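PDB 6XI3: large adhesion protein (Lap) involved in biofilm formation from Marinobacter hydrocarbonoclasticus, which probably serves as a calcium-stiffened extender, a chain of tandem Ig-like beta-sandwich domains that holds a bacterial adhesin's binding end away from the cell during biofilm formation. Local coordinates for residues Leu321-Asp326 / Leu403-Asn408; Gln333-Ser338 / Val379-Leu384; Leu384-Leu389 / Gly409-Thr414. One frame throughout, in Å; residues are numbered along the deposited sequence.

Interaction 1: Leu321-Asp326 / Leu403-Asn408; sequences LTVSLD and LTDSAN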
# COMPACT_ATOMS: atom_id res chain seq x y z
N LEU A 321 16.74 -16.11 48.19
CA LEU A 321 18.11 -16.44 48.62
C LEU A 321 18.02 -17.09 50.01
O LEU A 321 17.28 -16.55 50.88
CB LEU A 321 18.94 -15.15 48.63
CG LEU A 321 20.40 -15.37 49.04
CD1 LEU A 321 21.35 -14.45 48.30
CD2 LEU A 321 20.55 -15.25 50.54
N THR A 322 18.73 -18.20 50.20
CA THR A 322 19.01 -18.78 51.54
C THR A 322 20.50 -18.66 51.87
O THR A 322 21.32 -18.72 50.95
CB THR A 322 18.66 -20.27 51.63
OG1 THR A 322 19.58 -21.01 50.81
CG2 THR A 322 17.23 -20.56 51.23
N VAL A 323 20.85 -18.59 53.15
CA VAL A 323 22.26 -18.75 53.59
C VAL A 323 22.25 -19.73 54.76
O VAL A 323 21.25 -19.79 55.50
CB VAL A 323 22.90 -17.41 53.96
CG1 VAL A 323 22.27 -16.82 55.21
CG2 VAL A 323 24.40 -17.54 54.12
N SER A 324 23.34 -20.49 54.90
CA SER A 324 23.57 -21.47 55.98
C SER A 324 24.97 -21.26 56.56
O SER A 324 25.94 -21.08 55.79
CB SER A 324 23.36 -22.88 55.50
OG SER A 324 23.82 -23.80 56.48
N LEU A 325 25.06 -21.23 57.89
CA LEU A 325 26.37 -21.29 58.57
C LEU A 325 26.67 -22.78 58.80
O LEU A 325 26.08 -23.37 59.72
CB LEU A 325 26.29 -20.49 59.87
CG LEU A 325 27.55 -20.51 60.73
CD1 LEU A 325 28.77 -20.07 59.94
CD2 LEU A 325 27.34 -19.61 61.94
N ASP A 326 27.54 -23.32 57.95
CA ASP A 326 27.87 -24.77 57.88
C ASP A 326 28.85 -25.15 58.99
O ASP A 326 28.63 -26.18 59.61
CB ASP A 326 28.40 -25.12 56.51
CG ASP A 326 27.34 -24.87 55.44
OD1 ASP A 326 26.13 -24.96 55.75
OD2 ASP A 326 27.74 -24.55 54.34
N LEU A 403 17.46 -9.72 47.56
CA LEU A 403 17.05 -11.02 48.13
C LEU A 403 18.02 -11.35 49.26
O LEU A 403 19.23 -11.33 48.96
CB LEU A 403 17.12 -12.08 47.05
CG LEU A 403 16.33 -11.72 45.80
CD1 LEU A 403 16.69 -12.70 44.71
CD2 LEU A 403 14.82 -11.71 46.12
N THR A 404 17.50 -11.55 50.47
CA THR A 404 18.32 -11.69 51.70
C THR A 404 17.88 -12.89 52.52
O THR A 404 16.76 -13.44 52.32
CB THR A 404 18.32 -10.45 52.59
OG1 THR A 404 17.01 -10.28 53.11
CG2 THR A 404 18.78 -9.20 51.88
N ASP A 405 18.79 -13.30 53.40
CA ASP A 405 18.58 -14.36 54.40
C ASP A 405 19.64 -14.14 55.48
O ASP A 405 20.63 -13.45 55.21
CB ASP A 405 18.60 -15.76 53.80
CG ASP A 405 18.11 -16.81 54.79
OD1 ASP A 405 17.35 -16.41 55.71
OD2 ASP A 405 18.50 -17.99 54.67
N SER A 406 19.38 -14.64 56.68
CA SER A 406 20.34 -14.62 57.80
C SER A 406 20.47 -16.02 58.38
O SER A 406 19.62 -16.91 58.10
CB SER A 406 19.96 -13.59 58.84
OG SER A 406 18.82 -14.01 59.55
N ALA A 407 21.57 -16.25 59.08
CA ALA A 407 21.78 -17.46 59.89
C ALA A 407 22.55 -17.07 61.14
O ALA A 407 23.22 -16.00 61.17
CB ALA A 407 22.48 -18.49 59.08
N ASN A 408 22.39 -17.87 62.17
CA ASN A 408 22.86 -17.56 63.54
C ASN A 408 23.81 -18.68 63.92
O ASN A 408 23.58 -19.83 63.52
CB ASN A 408 21.71 -17.44 64.54
CG ASN A 408 20.77 -16.29 64.23
OD1 ASN A 408 19.58 -16.52 64.03
ND2 ASN A 408 21.29 -15.07 64.17
O HOH W 1 15.13 -14.64 50.22

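Interaction 2: Gln333-Ser338 / Val379-Leu384; sequences QTVDLS and VDISSL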
# COMPACT_ATOMS: atom_id res chain seq x y z
N GLN A 333 39.66 -20.05 63.79
CA GLN A 333 38.83 -18.81 63.77
C GLN A 333 38.35 -18.55 62.35
O GLN A 333 38.57 -17.46 61.81
CB GLN A 333 39.58 -17.64 64.41
CG GLN A 333 39.89 -17.97 65.86
CD GLN A 333 40.67 -16.90 66.58
OE1 GLN A 333 40.30 -15.73 66.60
NE2 GLN A 333 41.75 -17.31 67.21
N THR A 334 37.63 -19.52 61.79
CA THR A 334 37.07 -19.41 60.42
C THR A 334 35.63 -19.93 60.41
O THR A 334 35.25 -20.57 61.39
CB THR A 334 37.91 -20.17 59.39
OG1 THR A 334 37.97 -21.55 59.75
CG2 THR A 334 39.28 -19.57 59.24
N VAL A 335 34.89 -19.60 59.36
CA VAL A 335 33.53 -20.12 59.12
C VAL A 335 33.43 -20.61 57.68
O VAL A 335 34.17 -20.11 56.82
CB VAL A 335 32.42 -19.11 59.46
CG1 VAL A 335 32.48 -18.72 60.93
CG2 VAL A 335 32.45 -17.88 58.58
N ASP A 336 32.63 -21.64 57.47
CA ASP A 336 32.22 -22.07 56.11
C ASP A 336 30.74 -21.74 56.01
O ASP A 336 30.01 -22.07 56.96
CB ASP A 336 32.51 -23.56 55.86
CG ASP A 336 33.98 -23.98 56.01
OD1 ASP A 336 34.87 -23.12 56.00
OD2 ASP A 336 34.20 -25.17 56.13
N LEU A 337 30.35 -21.08 54.91
CA LEU A 337 28.97 -20.61 54.62
C LEU A 337 28.56 -21.23 53.29
O LEU A 337 29.43 -21.48 52.49
CB LEU A 337 28.96 -19.09 54.47
CG LEU A 337 29.52 -18.29 55.64
CD1 LEU A 337 29.57 -16.83 55.29
CD2 LEU A 337 28.69 -18.51 56.90
N SER A 338 27.28 -21.48 53.07
CA SER A 338 26.74 -21.88 51.76
C SER A 338 25.35 -21.29 51.60
O SER A 338 24.76 -20.88 52.62
CB SER A 338 26.70 -23.38 51.63
OG SER A 338 26.03 -23.93 52.72
N VAL A 379 36.52 -18.52 55.83
CA VAL A 379 36.39 -17.05 56.03
C VAL A 379 36.98 -16.69 57.40
O VAL A 379 36.57 -17.29 58.42
CB VAL A 379 34.93 -16.59 55.88
CG1 VAL A 379 34.77 -15.13 56.23
CG2 VAL A 379 34.38 -16.85 54.48
N ASP A 380 37.89 -15.73 57.43
CA ASP A 380 38.63 -15.30 58.64
C ASP A 380 37.74 -14.45 59.52
O ASP A 380 37.31 -13.39 59.06
CB ASP A 380 39.84 -14.46 58.25
CG ASP A 380 40.75 -14.16 59.42
OD1 ASP A 380 40.43 -14.54 60.58
OD2 ASP A 380 41.78 -13.58 59.15
N ILE A 381 37.44 -14.93 60.72
CA ILE A 381 36.61 -14.18 61.71
C ILE A 381 37.43 -13.97 62.97
O ILE A 381 36.81 -13.74 64.01
CB ILE A 381 35.27 -14.87 61.98
CG1 ILE A 381 35.42 -16.26 62.59
CG2 ILE A 381 34.44 -14.90 60.70
CD1 ILE A 381 34.12 -16.80 63.14
N SER A 382 38.76 -14.03 62.86
CA SER A 382 39.68 -13.75 63.99
C SER A 382 39.48 -12.32 64.54
O SER A 382 39.89 -12.09 65.68
CB SER A 382 41.13 -14.01 63.64
OG SER A 382 41.55 -13.20 62.55
N SER A 383 38.87 -11.39 63.79
CA SER A 383 38.56 -10.02 64.25
C SER A 383 37.28 -9.99 65.09
O SER A 383 37.00 -8.93 65.66
CB SER A 383 38.46 -9.04 63.09
OG SER A 383 37.31 -9.30 62.30
N LEU A 384 36.48 -11.06 65.12
CA LEU A 384 35.21 -11.07 65.89
C LEU A 384 35.49 -11.59 67.30
O LEU A 384 36.50 -12.27 67.48
CB LEU A 384 34.18 -11.94 65.17
CG LEU A 384 33.87 -11.52 63.73
CD1 LEU A 384 32.69 -12.30 63.15
CD2 LEU A 384 33.60 -10.02 63.67

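Interaction 3: Leu384-Leu389 / Gly409-Thr414; sequences LVDGDL and GALDAT. With NA (sodium ion), chain H; CA (calcium ion), chain C.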
# COMPACT_ATOMS: atom_id res chain seq x y z
N LEU A 384 36.48 -11.06 65.12
CA LEU A 384 35.21 -11.07 65.89
C LEU A 384 35.49 -11.59 67.30
O LEU A 384 36.50 -12.27 67.48
CB LEU A 384 34.18 -11.94 65.17
CG LEU A 384 33.87 -11.52 63.73
CD1 LEU A 384 32.69 -12.30 63.15
CD2 LEU A 384 33.60 -10.02 63.67
N VAL A 385 34.56 -11.36 68.23
CA VAL A 385 34.72 -11.77 69.65
C VAL A 385 33.74 -12.91 69.94
O VAL A 385 32.71 -13.03 69.25
CB VAL A 385 34.55 -10.60 70.63
CG1 VAL A 385 35.56 -9.50 70.35
CG2 VAL A 385 33.13 -10.05 70.65
N ASP A 386 34.04 -13.69 70.98
CA ASP A 386 33.18 -14.82 71.38
C ASP A 386 31.77 -14.33 71.67
O ASP A 386 31.60 -13.19 72.11
CB ASP A 386 33.80 -15.56 72.57
CG ASP A 386 34.98 -16.41 72.15
OD1 ASP A 386 35.38 -16.39 70.93
OD2 ASP A 386 35.45 -17.13 73.02
N GLY A 387 30.80 -15.22 71.43
CA GLY A 387 29.37 -15.01 71.63
C GLY A 387 28.63 -15.20 70.31
O GLY A 387 29.19 -15.86 69.40
N ASP A 388 27.44 -14.62 70.20
CA ASP A 388 26.53 -14.81 69.04
C ASP A 388 27.24 -14.34 67.77
O ASP A 388 28.05 -13.38 67.82
CB ASP A 388 25.18 -14.11 69.23
CG ASP A 388 24.24 -14.83 70.19
OD1 ASP A 388 24.50 -16.03 70.49
OD2 ASP A 388 23.25 -14.19 70.63
N LEU A 389 26.94 -15.01 66.66
CA LEU A 389 27.32 -14.61 65.29
C LEU A 389 26.02 -14.53 64.51
O LEU A 389 25.20 -15.45 64.66
CB LEU A 389 28.23 -15.65 64.62
CG LEU A 389 29.66 -15.77 65.14
CD1 LEU A 389 30.47 -16.68 64.23
CD2 LEU A 389 30.34 -14.42 65.27
N GLY A 409 24.85 -18.33 64.67
CA GLY A 409 25.71 -19.32 65.31
C GLY A 409 26.45 -18.65 66.43
O GLY A 409 25.98 -17.59 66.93
N ALA A 410 27.61 -19.20 66.75
CA ALA A 410 28.40 -18.81 67.93
C ALA A 410 29.87 -19.00 67.59
O ALA A 410 30.21 -19.92 66.80
CB ALA A 410 27.97 -19.61 69.14
N LEU A 411 30.68 -18.10 68.12
CA LEU A 411 32.14 -18.19 68.13
C LEU A 411 32.58 -18.47 69.57
O LEU A 411 32.14 -17.75 70.47
CB LEU A 411 32.65 -16.84 67.63
CG LEU A 411 34.15 -16.65 67.62
CD1 LEU A 411 34.84 -17.76 66.84
CD2 LEU A 411 34.47 -15.29 67.03
N ASP A 412 33.47 -19.43 69.75
CA ASP A 412 34.02 -19.79 71.08
C ASP A 412 35.50 -20.14 70.87
O ASP A 412 35.87 -21.33 70.92
CB ASP A 412 33.17 -20.89 71.73
CG ASP A 412 33.63 -21.23 73.15
OD1 ASP A 412 34.30 -20.38 73.76
OD2 ASP A 412 33.29 -22.33 73.63
N ALA A 413 36.27 -19.13 70.51
CA ALA A 413 37.71 -19.23 70.18
C ALA A 413 38.55 -19.08 71.46
O ALA A 413 39.66 -19.53 71.39
CB ALA A 413 38.08 -18.16 69.18
N THR A 414 38.05 -18.45 72.53
CA THR A 414 38.78 -18.20 73.81
C THR A 414 38.22 -19.08 74.94
O THR A 414 36.97 -19.05 75.07
CB THR A 414 38.71 -16.71 74.20
OG1 THR A 414 39.19 -15.98 73.07
CG2 THR A 414 39.52 -16.34 75.43
NA NA H . 30.16 -12.53 69.44
CA CA C . 34.84 -18.46 74.99
O HOH W 2 32.61 -17.91 74.94

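Interaction 1: Leu321-Asp326 / Leu403-Asn408
Leu-321 to Asp-326 and Leu-403 to Asn-408 are two strands that run nearly the same way, 21° apart, with their axes 5.4 Å apart at the closest point. Leu-321 lies level with Leu-403, Thr-322 with Asp-405 and Ser-324 with Ala-407, yet no direct backbone-to-backbone hydrogen bond joins them. A water takes part instead, accepting from Leu-321 N and donating to Thr-404 O. The direct polar link is a side chain on backbone: Val-323 N donates to Asp-405 OD2 at 2.9 Å, and the bond is nearly straight at 163°. The amide meets the carboxylate on its anti side, slightly out of its plane. With CG anti to the backbone N (chi1 -169°), Asp-405 carries OD2 across to that amide. Its other oxygen, OD1, takes a weak bond from Ser-406 N, so the carboxylate is held from both strands. The backbone itself sets Asp-405 CB 3.3 Å from Leu-321 O. Apolar contacts flank this link. Leu-321 sets its CB 3.9 Å from Leu-403 CB, while its CD2 touches Asp-405 CB, the two side chains meeting at a slant. Val-323 rests CG1 on the 406-407 peptide, 3.7 Å from Ser-406 C, and Ala-407 CB sits 3.9 Å from Leu-325 N. Strand 320-329 is hydrogen-bonded along its other edge to strand 334-342, where Thr-322 OG1 and Thr-340 OG1 also share a hydrogen bond; strand 402-411 is hydrogen-bonded to strand 387-396. The contact thus joins edge strands of the two sheets of the sandwich, with Tyr-374 of strand 374-380 packing against Leu-321 and Val-323.

Interaction 2: Gln333-Ser338 / Val379-Leu384
Val-335 and Val-379 exchange two backbone hydrogen bonds, Val-335 N to Val-379 O and Val-379 N to Val-335 O, both 3.0 Å long, as an antiparallel hydrogen-bonded pair. A third bond extends the pairing past the end of strand 374-380: Ile-381 N donates to Gln-333 O at 168°. Between them Thr-334 and Asp-380 form a non-hydrogen-bonded pair, where Thr-334 CA lies 3.0 Å from Val-379 O in a CA-H...O contact. Asp-380, its CG anti to the backbone N (chi1 -172°), folds OD1 back over the start of the turn, where that one oxygen receives two donors: Ser-382 N on the anti side at 2.9 Å and Ser-382 OG on the syn side at 2.6 Å. The first bond makes an Asx turn, and together they restrain the carboxylate. Over the same turn Gln-333 lies with its chain extended beyond CG, resting OE1 3.3 Å from Ser-382 CA. The valines and Ile-381 supply the packing. Val-335 splits its branches: CG2 lies 3.9 Å from Val-379 CB, and CG1 abuts Ile-381 CD1, where a 3.4 Å approach is tighter than ordinary van der Waals contact. Ile-381 comes in at about a right angle to Val-335, its CG1 also touching Gln-333 O. Ile-354 and Leu-325 also pack on Val-335. The type I turn from Ile-381 to Leu-384 closes with Leu-384 N bonded to Ile-381 O, and a G1 beta bulge brings Gln-333 and Thr-334 opposite Asp-329. This is the end of a three-stranded antiparallel sheet in an Ig-like sandwich, where the chain turns away toward the opposing sheet.

Interaction 3: Leu384-Leu389 / Gly409-Thr414
Asp-386 reaches across to the chain end with both carboxylate oxygens. OD1 accepts from Ala-413 N at 2.9 Å, on the syn side and 30° out of plane, while OD2 takes Thr-414 N on its syn lone pair at 3.0 Å. That same OD2 binds the calcium ion at 2.5 Å, joined by Asp-412 OD1, Thr-414 O and a water; the two amides thus orient the carboxylate that holds the metal. The ion probably offsets the charge of the two aspartates. Val-385 O and Asp-388 O bind a sodium ion together with Ser-357 OG.

Backbone bonds pair the strands antiparallel: Gly-387 exchanges two with Leu-411, and Leu-389 two with Gly-409.

Apolar packing centres on Leu-411. With CG anti to the backbone N (chi1 177°), it lays CD2 3.8 Å from Leu-384 CB and CG 3.5 Å from Asp-386 OD1, crossing the aspartate at about a right angle. Leu-411 CB lies 4.0 Å from Leu-389 CG. The open end of the hairpin of strands 387-396 and 402-411 carries a calcium site equivalent to those at the domain junctions, but here at the chain's C-terminus, without a following domain's ligands.

All three contacts belong to the C-terminal Ig-like domain. Interaction 1 is a surface contact between the two sheets, bridged by one carboxylate and a water; interactions 2 and 3 are partly buried, and both include antiparallel pairing within a sheet, interaction 2 running into a turn and interaction 3 into metal sites. Interactions 1 and 2 meet through neighbouring strands 320-329 and 334-342, where Leu-325 packs on Leu-337. Interactions 1 and 3 share strand 402-411. Interactions 2 and 3 share Leu-384, and Ile-381 touches both Leu-389 and Leu-411 in the interior. Aspartates change role with place: Asp-405 crosses between strands, Asp-380 fixes a turn, and Asp-386 carries calcium at the domain's end.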